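Local atomic coordinates of fucoxanthin chlorophyll a/c-binding protein Lhcq10 (Chaetoceros gracilis, PDB entry 6L4U), a protein that binds chlorophyll a, chlorophyll c and fucoxanthin as a member of the chlorophyll a/b-binding family and probably harvests light for a diatom photosystem. Residues E148-A153 against G165-F170; A222-E227 against V236-D241. All blocks are in the same frame, centred on the assembly; numbering follows the deposited sequence.

Contact 1: residues E148-A153 against G165-F170; sequences EWFSEA and GAFPNF. With KC1 (Chlorophyll c1), chain B.
The last turn and a half of helix 137-153, a transmembrane helix of the light-harvesting chlorophyll-binding fold, is met by the irregular segment G165-F170, the backbones coming nearest at S151 and F167, whose CA atoms lie 5.8 Å apart. F150 carries most of the contact. With CG anti to the backbone N (chi1 -167°), its ring leaves the helix and packs against F167, P168 and F170. F170 presents an edge to one face of this ring in a T-shaped stack, the centroids 4.8 Å apart and the planes at 65°, while F170 CE1 comes within 3.5 Å of F150 CD1. The rim of F150 meets backbone: P168 O lies 3.3 Å from F150 CE1, with N169 O farther round the same edge. The proline ring slides alongside, CG reaching F150 CD1 and CD facing S151 CA. S151, next along the helix, touches F167 CE2 with its CB, and its hydroxyl turns back to the helix, where OG donates to E148 O from well above the carbonyl plane. F167 N is hydrogen-bonded to a chlorophyll c1 other than the one that E152 ligates. The helix side turned from the loop serves pigments: E148 OE1 ligates a chlorophyll a magnesium and is hydrogen-bonded to K86. W149 lays one face against methyl CMD of the E152-ligated chlorophyll c1, and its NE1 donates to E73 O of the neighbouring Lhcq11 subunit. E152 is bent at chi2 (-85°); H157 NE2 is hydrogen-bonded to its OE1, the oxygen that ligates MG at 2.2 Å.

Contact 2: residues A222-E227 against V236-D241; sequences AEQKVE and VVPHYD. With A86 ((3S,3'S,5R,5'R,6S,6'R,8'R)-3,5'-dihydroxy-8-oxo-6',7'-didehydro-5,5',6,6',7,8-hexahydro-5,6-epoxy-beta,beta-caroten-3'- yl acetate), chain C.
Q224 lies across V237 at about a right angle, its CG 3.5 Å from V237 CG1, so that the aliphatic part of the glutamine packs on the valine while its amide passes on toward P238 and Y240. A bend at chi2 (-89°) brings the amide to the loop backbone. There OE1 takes a weak, strongly bent bond from Y240 N, 2.7 Å away, and NE2, beside P238 CD, is held by Y98 OH. The backbone of the same residue makes the firmer link: D241 N donates to Q224 O over 2.7 Å, nearly along the C=O axis. Q224 thus ties the loop down through both its carbonyl and its side chain. E223 adds an apolar patch, CB lying 3.6 Å from V237 CB, whereas its carboxylate leads away to S229 N. H239 folds back over the end of the first segment, with CG anti to its backbone N. Its ring has Q224 O near its edge and is sandwiched between D241 CB on one face and the carboxylate of E227 on the other. That carboxylate stands nearly upright on the ring, the planes 79° apart, with OE1 over the ring centre and OE2 over the same face, 2.9 Å from H239 ND1 but poorly angled for a hydrogen bond; a negative charge here would probably stabilise a protonated imidazole. K225 extends the other way, its CE 3.4 Å from O5, the acetate carbonyl oxygen of the fucoxanthin A86, and its NZ forms a salt bridge with E243. V226 CG1 touches methyl C39 of the same acetate, and Y240 OH is hydrogen-bonded to D130 of helix 125-130. Here the C-terminal end of helix 196-223, a membrane helix of the chlorophyll a/b-binding fold, meets the returning C-terminal loop beside a fucoxanthin end-ring site.

Both contacts set a helix end against a later irregular segment, but they lie on opposite sides of the chain's centre, 35 Å apart between centres and about 21 Å between nearest atoms. Contact 1, the nearer to the centre, is aromatic and apolar across its interface, with E148 and E152 on the helix side turned from the loop ligating chlorophyll magnesium. Contact 2 lies farther out at the end of helix 196-223, buries more surface (455 against 282 Å²) and includes more exposed residues; one backbone bond, a weak bond to the Q224 amide and a carboxylate packed on the H239 ring join its segments. The pigment chemistry differs likewise: metal ligation in 148-153, and touches on a fucoxanthin acetate in 222-227.

Contact 1: residues E148-A153 against G165-F170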
ATOM      1  N   GLU Z 148     -79.102 -17.763  55.110  1.00 80.26           N
ATOM      2  CA  GLU Z 148     -78.205 -18.716  54.474  1.00 80.26           C
ATOM      3  C   GLU Z 148     -76.768 -18.492  54.924  1.00 80.26           C
ATOM      4  O   GLU Z 148     -76.007 -19.451  55.088  1.00 80.26           O
ATOM      5  CB  GLU Z 148     -78.329 -18.603  52.958  1.00 80.26           C
ATOM      6  CG  GLU Z 148     -79.703 -18.968  52.439  1.00 80.26           C
ATOM      7  CD  GLU Z 148     -79.842 -20.442  52.143  1.00 80.26           C
ATOM      8  OE1 GLU Z 148     -78.870 -21.047  51.647  1.00 80.26           O
ATOM      9  OE2 GLU Z 148     -80.931 -20.997  52.396  1.00 80.26           O
ATOM     10  N   TRP Z 149     -76.387 -17.231  55.144  1.00 79.46           N
ATOM     11  CA  TRP Z 149     -75.045 -16.923  55.626  1.00 79.46           C
ATOM     12  C   TRP Z 149     -74.875 -17.314  57.086  1.00 79.46           C
ATOM     13  O   TRP Z 149     -73.832 -17.853  57.472  1.00 79.46           O
ATOM     14  CB  TRP Z 149     -74.756 -15.433  55.441  1.00 79.46           C
ATOM     15  CG  TRP Z 149     -73.337 -15.030  55.683  1.00 79.46           C
ATOM     16  CD1 TRP Z 149     -72.356 -14.893  54.747  1.00 79.46           C
ATOM     17  CD2 TRP Z 149     -72.741 -14.691  56.942  1.00 79.46           C
ATOM     18  NE1 TRP Z 149     -71.186 -14.496  55.342  1.00 79.46           N
ATOM     19  CE2 TRP Z 149     -71.396 -14.365  56.690  1.00 79.46           C
ATOM     20  CE3 TRP Z 149     -73.215 -14.626  58.256  1.00 79.46           C
ATOM     21  CZ2 TRP Z 149     -70.517 -13.992  57.702  1.00 79.46           C
ATOM     22  CZ3 TRP Z 149     -72.344 -14.258  59.256  1.00 79.46           C
ATOM     23  CH2 TRP Z 149     -71.009 -13.947  58.974  1.00 79.46           C
ATOM     24  N   PHE Z 150     -75.883 -17.030  57.918  1.00 74.72           N
ATOM     25  CA  PHE Z 150     -75.751 -17.266  59.351  1.00 74.72           C
ATOM     26  C   PHE Z 150     -75.789 -18.749  59.688  1.00 74.72           C
ATOM     27  O   PHE Z 150     -75.205 -19.169  60.692  1.00 74.72           O
ATOM     28  CB  PHE Z 150     -76.847 -16.527  60.115  1.00 74.72           C
ATOM     29  CG  PHE Z 150     -76.604 -16.451  61.594  1.00 74.72           C
ATOM     30  CD1 PHE Z 150     -77.212 -17.346  62.459  1.00 74.72           C
ATOM     31  CD2 PHE Z 150     -75.755 -15.491  62.118  1.00 74.72           C
ATOM     32  CE1 PHE Z 150     -76.981 -17.283  63.821  1.00 74.72           C
ATOM     33  CE2 PHE Z 150     -75.521 -15.420  63.476  1.00 74.72           C
ATOM     34  CZ  PHE Z 150     -76.135 -16.316  64.329  1.00 74.72           C
ATOM     35  N   SER Z 151     -76.465 -19.553  58.869  1.00 71.92           N
ATOM     36  CA  SER Z 151     -76.448 -20.995  59.063  1.00 71.92           C
ATOM     37  C   SER Z 151     -75.101 -21.611  58.712  1.00 71.92           C
ATOM     38  O   SER Z 151     -74.805 -22.724  59.161  1.00 71.92           O
ATOM     39  CB  SER Z 151     -77.575 -21.626  58.248  1.00 71.92           C
ATOM     40  OG  SER Z 151     -77.319 -21.519  56.861  1.00 71.92           O
ATOM     41  N   GLU Z 152     -74.275 -20.906  57.942  1.00 74.92           N
ATOM     42  CA  GLU Z 152     -72.941 -21.370  57.589  1.00 74.92           C
ATOM     43  C   GLU Z 152     -71.872 -20.897  58.565  1.00 74.92           C
ATOM     44  O   GLU Z 152     -71.000 -21.681  58.950  1.00 74.92           O
ATOM     45  CB  GLU Z 152     -72.574 -20.886  56.190  1.00 74.92           C
ATOM     46  CG  GLU Z 152     -73.402 -21.473  55.085  1.00 74.92           C
ATOM     47  CD  GLU Z 152     -72.884 -22.808  54.619  1.00 74.92           C
ATOM     48  OE1 GLU Z 152     -71.653 -23.009  54.614  1.00 74.92           O
ATOM     49  OE2 GLU Z 152     -73.716 -23.658  54.254  1.00 74.92           O
ATOM     50  N   ALA Z 153     -71.919 -19.625  58.963  1.00 68.87           N
ATOM     51  CA  ALA Z 153     -70.833 -19.045  59.745  1.00 68.87           C
ATOM     52  C   ALA Z 153     -70.913 -19.430  61.212  1.00 68.87           C
ATOM     53  O   ALA Z 153     -69.886 -19.714  61.840  1.00 68.87           O
ATOM     54  CB  ALA Z 153     -70.850 -17.524  59.618  1.00 68.87           C
ATOM     55  N   GLY Z 165     -79.698 -28.819  59.519  1.00 67.89           N
ATOM     56  CA  GLY Z 165     -80.982 -28.193  59.706  1.00 67.89           C
ATOM     57  C   GLY Z 165     -81.106 -27.384  60.978  1.00 67.89           C
ATOM     58  O   GLY Z 165     -82.021 -26.561  61.087  1.00 67.89           O
ATOM     59  N   ALA Z 166     -80.209 -27.591  61.938  1.00 68.21           N
ATOM     60  CA  ALA Z 166     -80.222 -26.854  63.197  1.00 68.21           C
ATOM     61  C   ALA Z 166     -79.767 -25.429  62.939  1.00 68.21           C
ATOM     62  O   ALA Z 166     -78.575 -25.167  62.769  1.00 68.21           O
ATOM     63  CB  ALA Z 166     -79.327 -27.538  64.222  1.00 68.21           C
ATOM     64  N   PHE Z 167     -80.713 -24.506  62.894  1.00 71.60           N
ATOM     65  CA  PHE Z 167     -80.361 -23.108  62.721  1.00 71.60           C
ATOM     66  C   PHE Z 167     -79.751 -22.580  64.012  1.00 71.60           C
ATOM     67  O   PHE Z 167     -80.349 -22.739  65.084  1.00 71.60           O
ATOM     68  CB  PHE Z 167     -81.572 -22.274  62.340  1.00 71.60           C
ATOM     69  CG  PHE Z 167     -81.237 -21.060  61.535  1.00 71.60           C
ATOM     70  CD1 PHE Z 167     -80.975 -19.850  62.156  1.00 71.60           C
ATOM     71  CD2 PHE Z 167     -81.177 -21.126  60.155  1.00 71.60           C
ATOM     72  CE1 PHE Z 167     -80.662 -18.728  61.414  1.00 71.60           C
ATOM     73  CE2 PHE Z 167     -80.866 -20.010  59.408  1.00 71.60           C
ATOM     74  CZ  PHE Z 167     -80.608 -18.810  60.039  1.00 71.60           C
ATOM     75  N   PRO Z 168     -78.564 -21.984  63.957  1.00 71.80           N
ATOM     76  CA  PRO Z 168     -77.971 -21.405  65.166  1.00 71.80           C
ATOM     77  C   PRO Z 168     -78.761 -20.196  65.630  1.00 71.80           C
ATOM     78  O   PRO Z 168     -79.241 -19.398  64.821  1.00 71.80           O
ATOM     79  CB  PRO Z 168     -76.563 -21.010  64.710  1.00 71.80           C
ATOM     80  CG  PRO Z 168     -76.674 -20.889  63.219  1.00 71.80           C
ATOM     81  CD  PRO Z 168     -77.667 -21.902  62.794  1.00 71.80           C
ATOM     82  N   ASN Z 169     -78.935 -20.085  66.945  1.00 75.23           N
ATOM     83  CA  ASN Z 169     -79.626 -18.915  67.456  1.00 75.23           C
ATOM     84  C   ASN Z 169     -78.849 -17.614  67.393  1.00 75.23           C
ATOM     85  O   ASN Z 169     -77.621 -17.573  67.483  1.00 75.23           O
ATOM     86  CB  ASN Z 169     -80.244 -19.096  68.849  1.00 75.23           C
ATOM     87  CG  ASN Z 169     -80.789 -20.473  69.132  1.00 75.23           C
ATOM     88  OD1 ASN Z 169     -80.129 -21.477  69.356  1.00 75.23           O
ATOM     89  ND2 ASN Z 169     -82.098 -20.529  68.899  1.00 75.23           N
ATOM     90  N   PHE Z 170     -79.616 -16.538  67.187  1.00 75.36           N
ATOM     91  CA  PHE Z 170     -79.074 -15.195  67.038  1.00 75.36           C
ATOM     92  C   PHE Z 170     -78.526 -14.639  68.342  1.00 75.36           C
ATOM     93  O   PHE Z 170     -77.695 -13.728  68.301  1.00 75.36           O
ATOM     94  CB  PHE Z 170     -80.152 -14.250  66.507  1.00 75.36           C
ATOM     95  CG  PHE Z 170     -80.482 -14.444  65.058  1.00 75.36           C
ATOM     96  CD1 PHE Z 170     -79.504 -14.809  64.150  1.00 75.36           C
ATOM     97  CD2 PHE Z 170     -81.776 -14.245  64.601  1.00 75.36           C
ATOM     98  CE1 PHE Z 170     -79.811 -14.984  62.811  1.00 75.36           C
ATOM     99  CE2 PHE Z 170     -82.092 -14.418  63.266  1.00 75.36           C
ATOM    100  CZ  PHE Z 170     -81.108 -14.788  62.371  1.00 75.36           C
TER
HETATM  101  NB  KC1 B 311     -70.107 -24.062  51.898  1.00 73.80           N
HETATM  102  ND  KC1 B 311     -69.556 -20.909  54.374  1.00 73.80           N
HETATM  103  C1A KC1 B 311     -68.051 -23.476  55.536  1.00 73.80           C
HETATM  104  C1B KC1 B 311     -69.494 -25.240  51.918  1.00 73.80           C
HETATM  105  C1C KC1 B 311     -71.373 -21.465  50.876  1.00 73.80           C
HETATM  106  C1D KC1 B 311     -69.947 -19.531  54.433  1.00 73.80           C
HETATM  107  C2A KC1 B 311     -67.239 -24.630  56.115  1.00 73.80           C
HETATM  108  C2B KC1 B 311     -69.588 -26.026  50.660  1.00 73.80           C
HETATM  109  C2C KC1 B 311     -71.756 -20.277  50.068  1.00 73.80           C
HETATM  110  C2D KC1 B 311     -69.496 -18.786  55.626  1.00 73.80           C
HETATM  111  C3A KC1 B 311     -67.492 -25.740  55.106  1.00 73.80           C
HETATM  112  C3B KC1 B 311     -70.412 -25.138  49.820  1.00 73.80           C
HETATM  113  C3C KC1 B 311     -71.541 -19.158  50.997  1.00 73.80           C
HETATM  114  C3D KC1 B 311     -68.745 -19.855  56.322  1.00 73.80           C
HETATM  115  C4A KC1 B 311     -68.335 -24.987  54.131  1.00 73.80           C
HETATM  116  C4B KC1 B 311     -70.679 -23.966  50.695  1.00 73.80           C
HETATM  117  C4C KC1 B 311     -71.072 -19.843  52.224  1.00 73.80           C
HETATM  118  C4D KC1 B 311     -68.842 -21.008  55.557  1.00 73.80           C
HETATM  119  CAA KC1 B 311     -67.509 -25.145  57.526  1.00 73.80           C
HETATM  120  CAB KC1 B 311     -70.867 -25.390  48.434  1.00 73.80           C
HETATM  121  CAC KC1 B 311     -71.756 -17.682  50.772  1.00 73.80           C
HETATM  122  CAD KC1 B 311     -67.952 -20.165  57.527  1.00 73.80           C
HETATM  123  CBA KC1 B 311     -66.222 -25.698  58.126  1.00 73.80           C
HETATM  124  CBB KC1 B 311     -72.140 -25.435  48.118  1.00 73.80           C
HETATM  125  CBC KC1 B 311     -70.460 -17.147  50.203  1.00 73.80           C
HETATM  126  CBD KC1 B 311     -67.542 -21.577  57.463  1.00 73.80           C
HETATM  127  CED KC1 B 311     -64.002 -21.859  58.911  1.00 73.80           C
HETATM  128  CGA KC1 B 311     -65.872 -24.951  59.390  1.00 73.80           C
HETATM  129  CGD KC1 B 311     -66.051 -21.636  57.509  1.00 73.80           C
HETATM  130  CHA KC1 B 311     -68.105 -22.115  56.188  1.00 73.80           C
HETATM  131  CHB KC1 B 311     -68.713 -25.698  53.070  1.00 73.80           C
HETATM  132  CHC KC1 B 311     -71.462 -22.802  50.264  1.00 73.80           C
HETATM  133  CHD KC1 B 311     -70.762 -18.965  53.366  1.00 73.80           C
HETATM  134  CMA KC1 B 311     -66.198 -26.168  54.422  1.00 73.80           C
HETATM  135  CMB KC1 B 311     -69.020 -27.367  50.292  1.00 73.80           C
HETATM  136  CMC KC1 B 311     -72.231 -20.194  48.644  1.00 73.80           C
HETATM  137  CMD KC1 B 311     -69.628 -17.389  56.146  1.00 73.80           C
HETATM  138  NA  KC1 B 311     -68.605 -23.703  54.394  1.00 73.80           N
HETATM  139  NC  KC1 B 311     -70.962 -21.193  52.131  1.00 73.80           N
HETATM  140  O1A KC1 B 311     -64.801 -25.141  59.942  1.00 73.80           O
HETATM  141  O1D KC1 B 311     -65.407 -21.826  56.496  1.00 73.80           O
HETATM  142  O2A KC1 B 311     -66.805 -23.995  59.963  1.00 73.80           O
HETATM  143  O2D KC1 B 311     -65.371 -21.488  58.784  1.00 73.80           O
HETATM  144  OBD KC1 B 311     -67.661 -19.342  58.465  1.00 73.80           O
HETATM  145 MG   KC1 B 311     -69.973 -22.584  53.297  1.00 73.80          MG

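Contact 2: residues A222-E227 against V236-D241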
ATOM      1  N   ALA Z 222     -95.509 -27.279  37.715  1.00 75.97           N
ATOM      2  CA  ALA Z 222     -95.482 -28.009  36.454  1.00 75.97           C
ATOM      3  C   ALA Z 222     -96.733 -27.727  35.634  1.00 75.97           C
ATOM      4  O   ALA Z 222     -96.649 -27.519  34.418  1.00 75.97           O
ATOM      5  CB  ALA Z 222     -95.329 -29.500  36.716  1.00 75.97           C
ATOM      6  N   GLU Z 223     -97.902 -27.690  36.285  1.00 77.00           N
ATOM      7  CA  GLU Z 223     -99.119 -27.243  35.613  1.00 77.00           C
ATOM      8  C   GLU Z 223     -99.147 -25.755  35.317  1.00 77.00           C
ATOM      9  O   GLU Z 223    -100.009 -25.309  34.546  1.00 77.00           O
ATOM     10  CB  GLU Z 223    -100.386 -27.703  36.366  1.00 77.00           C
ATOM     11  CG  GLU Z 223    -101.272 -28.106  35.239  1.00 77.00           C
ATOM     12  CD  GLU Z 223    -101.749 -29.467  35.219  1.00 77.00           C
ATOM     13  OE1 GLU Z 223    -100.854 -30.314  35.141  1.00 77.00           O
ATOM     14  OE2 GLU Z 223    -102.892 -29.684  34.784  1.00 77.00           O
ATOM     15  N   GLN Z 224     -98.185 -24.991  35.818  1.00 77.00           N
ATOM     16  CA  GLN Z 224     -98.182 -23.603  35.422  1.00 77.00           C
ATOM     17  C   GLN Z 224     -97.468 -23.440  34.082  1.00 77.00           C
ATOM     18  O   GLN Z 224     -97.496 -22.350  33.501  1.00 77.00           O
ATOM     19  CB  GLN Z 224     -97.471 -22.725  36.451  1.00 77.00           C
ATOM     20  CG  GLN Z 224     -98.292 -22.629  37.717  1.00 77.00           C
ATOM     21  CD  GLN Z 224     -99.297 -21.523  37.786  1.00 77.00           C
ATOM     22  OE1 GLN Z 224     -99.677 -20.955  36.774  1.00 77.00           O
ATOM     23  NE2 GLN Z 224     -99.829 -21.289  38.978  1.00 77.00           N
ATOM     24  N   LYS Z 225     -96.803 -24.494  33.595  1.00 77.66           N
ATOM     25  CA  LYS Z 225     -96.068 -24.442  32.339  1.00 77.66           C
ATOM     26  C   LYS Z 225     -96.416 -25.584  31.378  1.00 77.66           C
ATOM     27  O   LYS Z 225     -96.138 -25.459  30.180  1.00 77.66           O
ATOM     28  CB  LYS Z 225     -94.554 -24.516  32.584  1.00 77.66           C
ATOM     29  CG  LYS Z 225     -93.675 -23.860  31.523  1.00 77.66           C
ATOM     30  CD  LYS Z 225     -92.443 -23.201  32.075  1.00 77.66           C
ATOM     31  CE  LYS Z 225     -91.538 -22.735  30.942  1.00 77.66           C
ATOM     32  NZ  LYS Z 225     -90.202 -22.296  31.427  1.00 77.66           N
ATOM     33  N   VAL Z 226     -96.956 -26.706  31.858  1.00 76.49           N
ATOM     34  CA  VAL Z 226     -97.443 -27.764  30.974  1.00 76.49           C
ATOM     35  C   VAL Z 226     -98.655 -28.439  31.600  1.00 76.49           C
ATOM     36  O   VAL Z 226     -98.621 -28.891  32.752  1.00 76.49           O
ATOM     37  CB  VAL Z 226     -96.335 -28.780  30.610  1.00 76.49           C
ATOM     38  CG1 VAL Z 226     -95.591 -29.303  31.832  1.00 76.49           C
ATOM     39  CG2 VAL Z 226     -96.919 -29.947  29.816  1.00 76.49           C
ATOM     40  N   GLU Z 227     -99.755 -28.482  30.867  1.00 74.90           N
ATOM     41  CA  GLU Z 227    -100.919 -29.053  31.498  1.00 74.90           C
ATOM     42  C   GLU Z 227    -101.112 -30.502  31.074  1.00 74.90           C
ATOM     43  O   GLU Z 227    -100.550 -30.968  30.077  1.00 74.90           O
ATOM     44  CB  GLU Z 227    -102.048 -28.022  31.395  1.00 74.90           C
ATOM     45  CG  GLU Z 227    -102.619 -27.324  30.315  1.00 74.90           C
ATOM     46  CD  GLU Z 227    -101.870 -26.061  29.892  1.00 74.90           C
ATOM     47  OE1 GLU Z 227    -100.677 -26.254  29.599  1.00 74.90           O
ATOM     48  OE2 GLU Z 227    -102.405 -24.931  29.851  1.00 74.90           O
ATOM     49  N   VAL Z 236    -107.273 -26.646  37.630  1.00 70.44           N
ATOM     50  CA  VAL Z 236    -107.141 -25.822  38.824  1.00 70.44           C
ATOM     51  C   VAL Z 236    -106.049 -24.776  38.639  1.00 70.44           C
ATOM     52  O   VAL Z 236    -106.178 -23.632  39.091  1.00 70.44           O
ATOM     53  CB  VAL Z 236    -106.879 -26.733  40.039  1.00 70.44           C
ATOM     54  CG1 VAL Z 236    -106.720 -25.926  41.317  1.00 70.44           C
ATOM     55  CG2 VAL Z 236    -108.001 -27.749  40.186  1.00 70.44           C
ATOM     56  N   VAL Z 237    -104.991 -25.128  37.928  1.00 71.49           N
ATOM     57  CA  VAL Z 237    -103.763 -24.341  37.886  1.00 71.49           C
ATOM     58  C   VAL Z 237    -103.759 -23.484  36.622  1.00 71.49           C
ATOM     59  O   VAL Z 237    -103.932 -24.025  35.521  1.00 71.49           O
ATOM     60  CB  VAL Z 237    -102.535 -25.259  37.946  1.00 71.49           C
ATOM     61  CG1 VAL Z 237    -101.307 -24.473  37.831  1.00 71.49           C
ATOM     62  CG2 VAL Z 237    -102.529 -26.049  39.250  1.00 71.49           C
ATOM     63  N   PRO Z 238    -103.555 -22.163  36.732  1.00 70.46           N
ATOM     64  CA  PRO Z 238    -103.873 -21.246  35.624  1.00 70.46           C
ATOM     65  C   PRO Z 238    -102.791 -20.962  34.582  1.00 70.46           C
ATOM     66  O   PRO Z 238    -102.901 -19.932  33.906  1.00 70.46           O
ATOM     67  CB  PRO Z 238    -104.242 -19.957  36.362  1.00 70.46           C
ATOM     68  CG  PRO Z 238    -103.440 -20.035  37.598  1.00 70.46           C
ATOM     69  CD  PRO Z 238    -103.379 -21.444  38.005  1.00 70.46           C
ATOM     70  N   HIS Z 239    -101.758 -21.808  34.458  1.00 76.99           N
ATOM     71  CA  HIS Z 239    -100.809 -21.808  33.329  1.00 76.99           C
ATOM     72  C   HIS Z 239    -100.030 -20.489  33.213  1.00 76.99           C
ATOM     73  O   HIS Z 239    -100.284 -19.654  32.340  1.00 76.99           O
ATOM     74  CB  HIS Z 239    -101.518 -22.140  32.007  1.00 76.99           C
ATOM     75  CG  HIS Z 239    -100.579 -22.474  30.891  1.00 76.99           C
ATOM     76  ND1 HIS Z 239    -100.952 -22.430  29.565  1.00 76.99           N
ATOM     77  CD2 HIS Z 239     -99.283 -22.865  30.905  1.00 76.99           C
ATOM     78  CE1 HIS Z 239     -99.923 -22.773  28.810  1.00 76.99           C
ATOM     79  NE2 HIS Z 239     -98.897 -23.038  29.598  1.00 76.99           N
ATOM     80  N   TYR Z 240     -99.104 -20.310  34.168  1.00 77.72           N
ATOM     81  CA  TYR Z 240     -98.273 -19.105  34.233  1.00 77.72           C
ATOM     82  C   TYR Z 240     -97.423 -18.899  32.984  1.00 77.72           C
ATOM     83  O   TYR Z 240     -97.213 -17.744  32.591  1.00 77.72           O
ATOM     84  CB  TYR Z 240     -97.385 -19.153  35.477  1.00 77.72           C
ATOM     85  CG  TYR Z 240     -96.084 -18.388  35.411  1.00 77.72           C
ATOM     86  CD1 TYR Z 240     -96.059 -17.003  35.532  1.00 77.72           C
ATOM     87  CD2 TYR Z 240     -94.876 -19.059  35.268  1.00 77.72           C
ATOM     88  CE1 TYR Z 240     -94.865 -16.305  35.490  1.00 77.72           C
ATOM     89  CE2 TYR Z 240     -93.683 -18.375  35.225  1.00 77.72           C
ATOM     90  CZ  TYR Z 240     -93.680 -16.998  35.336  1.00 77.72           C
ATOM     91  OH  TYR Z 240     -92.486 -16.315  35.293  1.00 77.72           O
ATOM     92  N   ASP Z 241     -96.876 -19.985  32.393  1.00 77.19           N
ATOM     93  CA  ASP Z 241     -96.414 -19.976  30.991  1.00 77.19           C
ATOM     94  C   ASP Z 241     -95.274 -18.981  30.708  1.00 77.19           C
ATOM     95  O   ASP Z 241     -95.023 -18.588  29.568  1.00 77.19           O
ATOM     96  CB  ASP Z 241     -97.722 -19.904  30.174  1.00 77.19           C
ATOM     97  CG  ASP Z 241     -98.119 -18.563  29.600  1.00 77.19           C
ATOM     98  OD1 ASP Z 241     -97.641 -17.448  29.856  1.00 77.19           O
ATOM     99  OD2 ASP Z 241     -99.315 -18.603  29.242  1.00 77.19           O
TER
HETATM  100  C   A86 C 317     -81.610 -29.373  39.867  1.00 82.76           C
HETATM  101  O   A86 C 317     -70.330 -25.338  42.327  1.00 82.76           O
HETATM  102  C1  A86 C 317     -82.187 -27.961  40.175  1.00 82.76           C
HETATM  103  C10 A86 C 317     -73.126 -25.636  43.053  1.00 82.76           C
HETATM  104  C11 A86 C 317     -72.221 -26.620  42.505  1.00 82.76           C
HETATM  105  C12 A86 C 317     -72.797 -27.816  41.804  1.00 82.76           C
HETATM  106  C13 A86 C 317     -70.757 -26.385  42.645  1.00 82.76           C
HETATM  107  C14 A86 C 317     -69.693 -27.527  43.248  1.00 82.76           C
HETATM  108  C15 A86 C 317     -69.361 -28.667  42.223  1.00 82.76           C
HETATM  109  C16 A86 C 317     -69.561 -30.089  42.715  1.00 82.76           C
HETATM  110  C17 A86 C 317     -68.316 -30.713  43.327  1.00 82.76           C
HETATM  111  C18 A86 C 317     -67.193 -30.687  42.400  1.00 82.76           C
HETATM  112  C19 A86 C 317     -66.827 -29.214  42.019  1.00 82.76           C
HETATM  113  C2  A86 C 317     -81.356 -26.929  40.651  1.00 82.76           C
HETATM  114  C20 A86 C 317     -68.120 -28.459  41.414  1.00 82.76           C
HETATM  115  C21 A86 C 317     -67.593 -26.981  41.312  1.00 82.76           C
HETATM  116  C22 A86 C 317     -70.676 -30.153  43.803  1.00 82.76           C
HETATM  117  C23 A86 C 317     -70.044 -30.953  41.566  1.00 82.76           C
HETATM  118  C24 A86 C 317     -83.658 -27.666  39.994  1.00 82.76           C
HETATM  119  C25 A86 C 317     -84.123 -26.869  38.920  1.00 82.76           C
HETATM  120  C26 A86 C 317     -85.728 -26.560  38.780  1.00 82.76           C
HETATM  121  C27 A86 C 317     -86.712 -27.421  38.269  1.00 82.76           C
HETATM  122  C28 A86 C 317     -86.358 -28.770  37.781  1.00 82.76           C
HETATM  123  C29 A86 C 317     -88.232 -26.889  38.241  1.00 82.76           C
HETATM  124  C3  A86 C 317     -79.918 -27.127  40.865  1.00 82.76           C
HETATM  125  C30 A86 C 317     -88.940 -26.703  36.971  1.00 82.76           C
HETATM  126  C31 A86 C 317     -89.658 -26.521  35.741  1.00 82.76           C
HETATM  127  C32 A86 C 317     -91.001 -27.256  35.503  1.00 82.76           C
HETATM  128  C33 A86 C 317     -91.681 -27.106  34.123  1.00 82.76           C
HETATM  129  C34 A86 C 317     -90.808 -26.703  32.915  1.00 82.76           C
HETATM  130  C35 A86 C 317     -89.294 -26.605  33.222  1.00 82.76           C
HETATM  131  C36 A86 C 317     -89.062 -25.809  34.515  1.00 82.76           C
HETATM  132  C37 A86 C 317     -87.545 -25.643  34.734  1.00 82.76           C
HETATM  133  C38 A86 C 317     -91.573 -27.029  30.683  1.00 82.76           C
HETATM  134  C39 A86 C 317     -92.751 -27.717  29.937  1.00 82.76           C
HETATM  135  C4  A86 C 317     -79.261 -26.151  41.626  1.00 82.76           C
HETATM  136  C40 A86 C 317     -90.811 -28.767  35.814  1.00 82.76           C
HETATM  137  C41 A86 C 317     -91.979 -26.673  36.555  1.00 82.76           C
HETATM  138  C5  A86 C 317     -77.635 -26.204  41.967  1.00 82.76           C
HETATM  139  C6  A86 C 317     -76.912 -25.039  41.673  1.00 82.76           C
HETATM  140  C7  A86 C 317     -77.659 -23.782  41.046  1.00 82.76           C
HETATM  141  C8  A86 C 317     -75.330 -24.954  41.955  1.00 82.76           C
HETATM  142  C9  A86 C 317     -74.648 -25.844  42.894  1.00 82.76           C
HETATM  143  O1  A86 C 317     -69.458 -28.349  40.784  1.00 82.76           O
HETATM  144  O2  A86 C 317     -66.078 -31.286  43.016  1.00 82.76           O
HETATM  145  O3  A86 C 317     -89.637 -24.531  34.389  1.00 82.76           O
HETATM  146  O4  A86 C 317     -91.015 -27.629  31.873  1.00 82.76           O
HETATM  147  O5  A86 C 317     -91.134 -26.018  30.277  1.00 82.76           O